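Local coordinates for conserved domain protein (Porphyromonas gingivalis, PDB 3PNN), which probably transfers a sugar from an activated donor to an acceptor, forming a glycosidic linkage, as a cytoplasmic glycosyltransferase with a Rossmann-like alpha/beta/alpha fold, at residues Ile44-His57 with Tyr71-Glu83. Sequence-based numbering, arbitrary orientation.
Sequences IRAGFGRLVFVIRH and YEGRIPVELVFQE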
ATOM      1  N   ILE A  44      12.512  -0.586   9.814  1.00 25.38           N
ATOM      2  CA  ILE A  44      13.882  -0.789  10.257  1.00 29.61           C
ATOM      3  C   ILE A  44      13.901  -1.719  11.463  1.00 30.83           C
ATOM      4  O   ILE A  44      14.664  -2.686  11.491  1.00 29.25           O
ATOM      5  CB  ILE A  44      14.588   0.544  10.597  1.00 31.17           C
ATOM      6  CG1 ILE A  44      14.822   1.354   9.309  1.00 29.53           C
ATOM      7  CG2 ILE A  44      15.899   0.283  11.345  1.00 32.79           C
ATOM      8  CD1 ILE A  44      15.340   2.783   9.550  1.00 29.30           C
ATOM      9  N   ARG A  45      13.060  -1.431  12.456  1.00 28.13           N
ATOM     10  CA  ARG A  45      13.009  -2.260  13.663  1.00 32.88           C
ATOM     11  C   ARG A  45      12.664  -3.709  13.329  1.00 33.03           C
ATOM     12  O   ARG A  45      13.139  -4.643  13.992  1.00 30.84           O
ATOM     13  CB  ARG A  45      11.974  -1.730  14.670  1.00 32.91           C
ATOM     14  CG  ARG A  45      12.364  -0.474  15.412  1.00 50.74           C
ATOM     15  CD  ARG A  45      11.592  -0.339  16.735  1.00 53.39           C
ATOM     16  NE  ARG A  45      10.194   0.074  16.579  1.00 51.99           N
ATOM     17  CZ  ARG A  45       9.479   0.641  17.555  1.00 49.59           C
ATOM     18  NH1 ARG A  45      10.041   0.861  18.742  1.00 41.50           N
ATOM     19  NH2 ARG A  45       8.214   1.002  17.353  1.00 29.62           N
ATOM     20  N   ALA A  46      11.828  -3.894  12.310  1.00 28.11           N
ATOM     21  CA  ALA A  46      11.361  -5.233  11.928  1.00 32.53           C
ATOM     22  C   ALA A  46      12.374  -6.017  11.095  1.00 32.51           C
ATOM     23  O   ALA A  46      12.201  -7.211  10.860  1.00 30.69           O
ATOM     24  CB  ALA A  46      10.032  -5.142  11.183  1.00 25.47           C
ATOM     25  N   GLY A  47      13.428  -5.350  10.644  1.00 28.67           N
ATOM     26  CA  GLY A  47      14.495  -6.043   9.944  1.00 30.71           C
ATOM     27  C   GLY A  47      14.468  -5.946   8.432  1.00 31.04           C
ATOM     28  O   GLY A  47      15.107  -6.759   7.745  1.00 28.99           O
ATOM     29  N   PHE A  48      13.747  -4.961   7.894  1.00 24.49           N
ATOM     30  CA  PHE A  48      13.820  -4.685   6.458  1.00 24.51           C
ATOM     31  C   PHE A  48      15.198  -4.128   6.130  1.00 28.49           C
ATOM     32  O   PHE A  48      15.778  -3.411   6.934  1.00 29.83           O
ATOM     33  CB  PHE A  48      12.715  -3.715   6.017  1.00 22.39           C
ATOM     34  CG  PHE A  48      11.368  -4.368   5.889  1.00 25.30           C
ATOM     35  CD1 PHE A  48      10.924  -4.826   4.654  1.00 22.98           C
ATOM     36  CD2 PHE A  48      10.555  -4.538   7.008  1.00 21.33           C
ATOM     37  CE1 PHE A  48       9.691  -5.451   4.530  1.00 26.39           C
ATOM     38  CE2 PHE A  48       9.308  -5.165   6.892  1.00 24.31           C
ATOM     39  CZ  PHE A  48       8.882  -5.614   5.652  1.00 25.99           C
ATOM     40  N   GLY A  49      15.723  -4.472   4.954  1.00 27.87           N
ATOM     41  CA  GLY A  49      17.103  -4.161   4.614  1.00 28.94           C
ATOM     42  C   GLY A  49      17.331  -2.913   3.785  1.00 31.22           C
ATOM     43  O   GLY A  49      18.438  -2.382   3.757  1.00 28.11           O
ATOM     44  N   ARG A  50      16.294  -2.448   3.100  1.00 26.61           N
ATOM     45  CA  ARG A  50      16.424  -1.271   2.242  1.00 25.88           C
ATOM     46  C   ARG A  50      15.048  -0.730   1.899  1.00 25.75           C
ATOM     47  O   ARG A  50      14.040  -1.459   1.985  1.00 27.97           O
ATOM     48  CB  ARG A  50      17.169  -1.628   0.946  1.00 27.97           C
ATOM     49  CG  ARG A  50      16.397  -2.566   0.031  1.00 29.22           C
ATOM     50  CD  ARG A  50      17.321  -3.305  -0.935  1.00 34.54           C
ATOM     51  NE  ARG A  50      18.311  -4.093  -0.210  1.00 35.93           N
ATOM     52  CZ  ARG A  50      18.049  -5.217   0.454  1.00 42.33           C
ATOM     53  NH1 ARG A  50      16.811  -5.717   0.488  1.00 34.43           N
ATOM     54  NH2 ARG A  50      19.031  -5.846   1.091  1.00 41.81           N
ATOM     55  N   LEU A  51      15.012   0.543   1.513  1.00 24.06           N
ATOM     56  CA  LEU A  51      13.790   1.192   1.081  1.00 23.02           C
ATOM     57  C   LEU A  51      13.855   1.532  -0.400  1.00 26.88           C
ATOM     58  O   LEU A  51      14.877   2.005  -0.907  1.00 26.69           O
ATOM     59  CB  LEU A  51      13.579   2.502   1.834  1.00 25.13           C
ATOM     60  CG  LEU A  51      13.770   2.531   3.346  1.00 30.62           C
ATOM     61  CD1 LEU A  51      13.478   3.970   3.836  1.00 30.57           C
ATOM     62  CD2 LEU A  51      12.856   1.517   4.020  1.00 28.58           C
ATOM     63  N   VAL A  52      12.746   1.310  -1.088  1.00 22.53           N
ATOM     64  CA  VAL A  52      12.575   1.830  -2.436  1.00 22.56           C
ATOM     65  C   VAL A  52      11.297   2.674  -2.460  1.00 22.96           C
ATOM     66  O   VAL A  52      10.241   2.218  -1.998  1.00 26.78           O
ATOM     67  CB  VAL A  52      12.477   0.685  -3.479  1.00 24.45           C
ATOM     68  CG1 VAL A  52      12.148   1.245  -4.873  1.00 23.20           C
ATOM     69  CG2 VAL A  52      13.778  -0.121  -3.504  1.00 25.95           C
ATOM     70  N   PHE A  53      11.399   3.904  -2.971  1.00 20.92           N
ATOM     71  CA  PHE A  53      10.235   4.770  -3.137  1.00 23.85           C
ATOM     72  C   PHE A  53       9.937   4.914  -4.612  1.00 28.03           C
ATOM     73  O   PHE A  53      10.831   5.253  -5.388  1.00 25.36           O
ATOM     74  CB  PHE A  53      10.503   6.178  -2.575  1.00 23.68           C
ATOM     75  CG  PHE A  53      10.778   6.190  -1.089  1.00 26.45           C
ATOM     76  CD1 PHE A  53       9.726   6.283  -0.182  1.00 23.26           C
ATOM     77  CD2 PHE A  53      12.079   6.093  -0.612  1.00 26.38           C
ATOM     78  CE1 PHE A  53       9.970   6.295   1.199  1.00 27.68           C
ATOM     79  CE2 PHE A  53      12.340   6.096   0.770  1.00 26.96           C
ATOM     80  CZ  PHE A  53      11.283   6.198   1.671  1.00 28.57           C
ATOM     81  N   VAL A  54       8.689   4.677  -5.009  1.00 24.02           N
ATOM     82  CA  VAL A  54       8.287   5.119  -6.344  1.00 23.48           C
ATOM     83  C   VAL A  54       7.676   6.520  -6.219  1.00 27.80           C
ATOM     84  O   VAL A  54       6.739   6.729  -5.449  1.00 26.66           O
ATOM     85  CB  VAL A  54       7.313   4.142  -7.041  1.00 25.07           C
ATOM     86  CG1 VAL A  54       6.096   3.854  -6.165  1.00 25.27           C
ATOM     87  CG2 VAL A  54       6.914   4.684  -8.425  1.00 24.15           C
ATOM     88  N   ILE A  55       8.244   7.472  -6.950  1.00 24.65           N
ATOM     89  CA  ILE A  55       7.760   8.848  -6.957  1.00 28.77           C
ATOM     90  C   ILE A  55       7.614   9.290  -8.414  1.00 29.94           C
ATOM     91  O   ILE A  55       7.646   8.452  -9.319  1.00 32.20           O
ATOM     92  CB  ILE A  55       8.731   9.799  -6.216  1.00 24.01           C
ATOM     93  CG1 ILE A  55      10.101   9.832  -6.899  1.00 28.02           C
ATOM     94  CG2 ILE A  55       8.879   9.405  -4.734  1.00 23.99           C
ATOM     95  CD1 ILE A  55      10.945  11.061  -6.467  1.00 34.28           C
ATOM     96  N   ARG A  56       7.442  10.592  -8.651  1.00 28.24           N
ATOM     97  CA  ARG A  56       7.478  11.112 -10.018  1.00 28.69           C
ATOM     98  C   ARG A  56       8.534  12.205 -10.130  1.00 31.21           C
ATOM     99  O   ARG A  56       8.883  12.829  -9.136  1.00 29.72           O
ATOM    100  CB  ARG A  56       6.092  11.604 -10.453  1.00 34.52           C
ATOM    101  CG  ARG A  56       5.019  10.551 -10.193  1.00 34.96           C
ATOM    102  CD  ARG A  56       3.649  10.880 -10.801  1.00 40.33           C
ATOM    103  NE  ARG A  56       2.701   9.831 -10.422  1.00 38.55           N
ATOM    104  CZ  ARG A  56       1.491  10.046  -9.907  1.00 44.33           C
ATOM    105  NH1 ARG A  56       1.034  11.292  -9.751  1.00 42.45           N
ATOM    106  NH2 ARG A  56       0.726   9.011  -9.573  1.00 38.96           N
ATOM    107  N   HIS A  57       9.052  12.425 -11.336  1.00 32.92           N
ATOM    108  CA  HIS A  57      10.101  13.419 -11.524  1.00 33.85           C
ATOM    109  C   HIS A  57       9.635  14.823 -11.131  1.00 40.63           C
ATOM    110  O   HIS A  57      10.436  15.635 -10.682  1.00 40.04           O
ATOM    111  CB  HIS A  57      10.587  13.432 -12.977  1.00 37.39           C
ATOM    112  CG  HIS A  57      11.415  12.240 -13.344  1.00 41.94           C
ATOM    113  ND1 HIS A  57      12.682  12.032 -12.842  1.00 45.64           N
ATOM    114  CD2 HIS A  57      11.160  11.197 -14.169  1.00 38.46           C
ATOM    115  CE1 HIS A  57      13.169  10.907 -13.337  1.00 41.94           C
ATOM    116  NE2 HIS A  57      12.266  10.382 -14.147  1.00 42.21           N
ATOM    117  N   TYR A  71      16.281   9.796   5.977  1.00 27.19           N
ATOM    118  CA  TYR A  71      16.588   8.362   6.069  1.00 26.72           C
ATOM    119  C   TYR A  71      18.004   7.990   5.636  1.00 33.15           C
ATOM    120  O   TYR A  71      18.497   6.930   5.997  1.00 33.93           O
ATOM    121  CB  TYR A  71      15.580   7.530   5.259  1.00 27.47           C
ATOM    122  CG  TYR A  71      14.137   7.929   5.466  1.00 27.34           C
ATOM    123  CD1 TYR A  71      13.646   8.189   6.740  1.00 27.87           C
ATOM    124  CD2 TYR A  71      13.257   8.026   4.388  1.00 26.95           C
ATOM    125  CE1 TYR A  71      12.322   8.556   6.939  1.00 29.43           C
ATOM    126  CE2 TYR A  71      11.928   8.390   4.574  1.00 30.64           C
ATOM    127  CZ  TYR A  71      11.466   8.648   5.852  1.00 29.38           C
ATOM    128  OH  TYR A  71      10.159   9.033   6.047  1.00 29.72           O
ATOM    129  N   GLU A  72      18.656   8.850   4.859  1.00 34.14           N
ATOM    130  CA  GLU A  72      19.969   8.496   4.324  1.00 38.17           C
ATOM    131  C   GLU A  72      20.935   8.160   5.456  1.00 39.02           C
ATOM    132  O   GLU A  72      20.987   8.844   6.486  1.00 38.42           O
ATOM    133  CB  GLU A  72      20.546   9.618   3.456  1.00 46.73           C
ATOM    134  CG  GLU A  72      21.837   9.229   2.733  1.00 52.24           C
ATOM    135  CD  GLU A  72      22.481  10.394   2.001  1.00 56.51           C
ATOM    136  OE1 GLU A  72      22.256  10.516   0.775  1.00 59.35           O
ATOM    137  OE2 GLU A  72      23.210  11.181   2.652  1.00 47.98           O
ATOM    138  N   GLY A  73      21.708   7.099   5.275  1.00 39.43           N
ATOM    139  CA  GLY A  73      22.624   6.697   6.322  1.00 45.09           C
ATOM    140  C   GLY A  73      21.980   5.863   7.419  1.00 49.45           C
ATOM    141  O   GLY A  73      22.691   5.167   8.137  1.00 50.46           O
ATOM    142  N   ARG A  74      20.652   5.919   7.556  1.00 35.16           N
ATOM    143  CA  ARG A  74      19.961   5.065   8.530  1.00 34.45           C
ATOM    144  C   ARG A  74      19.633   3.715   7.887  1.00 37.52           C
ATOM    145  O   ARG A  74      19.601   2.678   8.550  1.00 35.94           O
ATOM    146  CB  ARG A  74      18.647   5.706   8.991  1.00 36.75           C
ATOM    147  CG  ARG A  74      18.773   7.103   9.596  1.00 48.80           C
ATOM    148  CD  ARG A  74      19.147   7.045  11.065  1.00 64.99           C
ATOM    149  NE  ARG A  74      18.962   8.341  11.716  1.00 82.28           N
ATOM    150  CZ  ARG A  74      17.982   8.618  12.574  1.00 90.05           C
ATOM    151  NH1 ARG A  74      17.896   9.829  13.113  1.00 92.47           N
ATOM    152  NH2 ARG A  74      17.094   7.683  12.898  1.00 87.84           N
ATOM    153  N   ILE A  75      19.353   3.754   6.590  1.00 30.85           N
ATOM    154  CA  ILE A  75      18.969   2.572   5.832  1.00 23.39           C
ATOM    155  C   ILE A  75      19.176   2.928   4.356  1.00 26.66           C
ATOM    156  O   ILE A  75      19.002   4.090   3.979  1.00 29.20           O
ATOM    157  CB  ILE A  75      17.483   2.195   6.089  1.00 28.68           C
ATOM    158  CG1 ILE A  75      17.108   0.925   5.317  1.00 29.79           C
ATOM    159  CG2 ILE A  75      16.542   3.340   5.700  1.00 31.56           C
ATOM    160  CD1 ILE A  75      15.724   0.412   5.617  1.00 38.50           C
ATOM    161  N   PRO A  76      19.582   1.950   3.530  1.00 29.81           N
ATOM    162  CA  PRO A  76      19.741   2.239   2.098  1.00 28.17           C
ATOM    163  C   PRO A  76      18.422   2.687   1.483  1.00 29.45           C
ATOM    164  O   PRO A  76      17.361   2.147   1.828  1.00 25.87           O
ATOM    165  CB  PRO A  76      20.167   0.891   1.512  1.00 30.53           C
ATOM    166  CG  PRO A  76      20.812   0.161   2.664  1.00 28.77           C
ATOM    167  CD  PRO A  76      19.983   0.569   3.860  1.00 28.50           C
ATOM    168  N   VAL A  77      18.479   3.675   0.595  1.00 27.79           N
ATOM    169  CA  VAL A  77      17.263   4.179  -0.049  1.00 26.06           C
ATOM    170  C   VAL A  77      17.477   4.325  -1.543  1.00 30.65           C
ATOM    171  O   VAL A  77      18.561   4.652  -1.980  1.00 28.11           O
ATOM    172  CB  VAL A  77      16.820   5.541   0.511  1.00 27.91           C
ATOM    173  CG1 VAL A  77      16.543   5.444   2.009  1.00 26.12           C
ATOM    174  CG2 VAL A  77      17.867   6.613   0.237  1.00 35.62           C
ATOM    175  N   GLU A  78      16.431   4.077  -2.325  1.00 29.71           N
ATOM    176  CA  GLU A  78      16.517   4.230  -3.773  1.00 29.60           C
ATOM    177  C   GLU A  78      15.200   4.798  -4.292  1.00 25.59           C
ATOM    178  O   GLU A  78      14.124   4.461  -3.770  1.00 28.89           O
ATOM    179  CB  GLU A  78      16.826   2.886  -4.454  1.00 31.86           C
ATOM    180  CG  GLU A  78      16.652   2.945  -5.975  1.00 40.48           C
ATOM    181  CD  GLU A  78      17.400   1.858  -6.742  1.00 43.76           C
ATOM    182  OE1 GLU A  78      17.814   0.842  -6.136  1.00 40.21           O
ATOM    183  OE2 GLU A  78      17.570   2.028  -7.970  1.00 41.25           O
ATOM    184  N   LEU A  79      15.291   5.658  -5.308  1.00 23.62           N
ATOM    185  CA  LEU A  79      14.109   6.191  -5.992  1.00 23.54           C
ATOM    186  C   LEU A  79      13.887   5.523  -7.349  1.00 28.20           C
ATOM    187  O   LEU A  79      14.831   5.307  -8.109  1.00 28.58           O
ATOM    188  CB  LEU A  79      14.246   7.697  -6.219  1.00 25.76           C
ATOM    189  CG  LEU A  79      14.445   8.555  -4.978  1.00 30.22           C
ATOM    190  CD1 LEU A  79      14.574  10.036  -5.376  1.00 36.69           C
ATOM    191  CD2 LEU A  79      13.299   8.345  -4.006  1.00 29.53           C
ATOM    192  N   VAL A  80      12.632   5.176  -7.632  1.00 25.58           N
ATOM    193  CA  VAL A  80      12.208   4.819  -8.982  1.00 26.02           C
ATOM    194  C   VAL A  80      11.070   5.746  -9.378  1.00 27.79           C
ATOM    195  O   VAL A  80      10.476   6.402  -8.522  1.00 27.06           O
ATOM    196  CB  VAL A  80      11.803   3.326  -9.137  1.00 28.72           C
ATOM    197  CG1 VAL A  80      12.985   2.427  -8.783  1.00 27.33           C
ATOM    198  CG2 VAL A  80      10.560   2.965  -8.282  1.00 23.83           C
ATOM    199  N   PHE A  81      10.787   5.834 -10.675  1.00 25.20           N
ATOM    200  CA  PHE A  81       9.906   6.894 -11.165  1.00 28.67           C
ATOM    201  C   PHE A  81       8.726   6.381 -11.980  1.00 35.01           C
ATOM    202  O   PHE A  81       8.903   5.649 -12.953  1.00 31.32           O
ATOM    203  CB  PHE A  81      10.717   7.895 -12.004  1.00 29.75           C
ATOM    204  CG  PHE A  81      11.803   8.563 -11.221  1.00 31.32           C
ATOM    205  CD1 PHE A  81      11.550   9.734 -10.526  1.00 30.39           C
ATOM    206  CD2 PHE A  81      13.063   7.986 -11.136  1.00 36.70           C
ATOM    207  CE1 PHE A  81      12.548  10.341  -9.765  1.00 28.62           C
ATOM    208  CE2 PHE A  81      14.064   8.580 -10.388  1.00 33.36           C
ATOM    209  CZ  PHE A  81      13.803   9.762  -9.701  1.00 35.88           C
ATOM    210  N   GLN A  82       7.523   6.789 -11.593  1.00 31.22           N
ATOM    211  CA  GLN A  82       6.328   6.427 -12.357  1.00 32.45           C
ATOM    212  C   GLN A  82       6.002   7.527 -13.341  1.00 33.22           C
ATOM    213  O   GLN A  82       5.637   8.631 -12.935  1.00 37.44           O
ATOM    214  CB  GLN A  82       5.126   6.208 -11.431  1.00 34.27           C
ATOM    215  CG  GLN A  82       3.838   5.835 -12.195  1.00 32.45           C
ATOM    216  CD  GLN A  82       2.576   5.887 -11.334  1.00 36.89           C
ATOM    217  OE1 GLN A  82       2.445   6.735 -10.447  1.00 35.25           O
ATOM    218  NE2 GLN A  82       1.627   4.993 -11.616  1.00 34.36           N
ATOM    219  N   GLU A  83       6.139   7.237 -14.634  1.00 32.92           N
ATOM    220  CA  GLU A  83       5.772   8.190 -15.675  1.00 37.62           C
ATOM    221  C   GLU A  83       4.750   7.576 -16.636  1.00 36.26           C
ATOM    222  O   GLU A  83       4.686   6.356 -16.808  1.00 33.09           O
ATOM    223  CB  GLU A  83       7.010   8.684 -16.433  1.00 44.41           C
ATOM    224  CG  GLU A  83       8.126   9.264 -15.542  1.00 48.95           C
ATOM    225  CD  GLU A  83       7.690  10.468 -14.690  1.00 54.91           C
ATOM    226  OE1 GLU A  83       6.799  11.238 -15.120  1.00 53.95           O
ATOM    227  OE2 GLU A  83       8.254  10.650 -13.581  1.00 42.01           O
TER
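His57 lays its ring flat over one face of Phe81 in an offset stack, centroids 3.9 Å apart and planes at 6°. Beside it, Glu83 OE2 accepts a nearly straight hydrogen bond from the backbone N-H of His57 (N to OE2 3.0 Å). The Glu83 chain bends at CG (chi2 -59°), which brings the carboxylate back to this N-H. Arg56 grips Gln82 side-on. Its NE (3.1 Å) and NH2 (3.0 Å) both donate to Gln82 OE1, which lies in the guanidinium plane; both nitrogens come from the same face of the amide. Gln82 NE2 goes to His105, so both ends of the amide are held. Just before this cluster, strands 50-55 and 77-81 run parallel, joined by backbone bonds such as Phe53 N to Glu78 O, 2.9 Å. On the face carrying Leu51, Phe53 and Ile55, Ile75 crosses Leu51 at about a right angle, its CD1 tight on Leu51 CD2 at 3.5 Å, and Phe53 CZ meets Tyr71 CE2 at 3.7 Å. On the face of Val52 and Val54, Val54 CB packs on Val80 CG2. Helix 60-71 makes the crossover of this beta-alpha-beta unit, and its Phe63 packs on Ile55 and Leu79. Helix 35-46 touches Leu51 and Phe53, while strand 7-11 pairs with the other edge of strand 50-55.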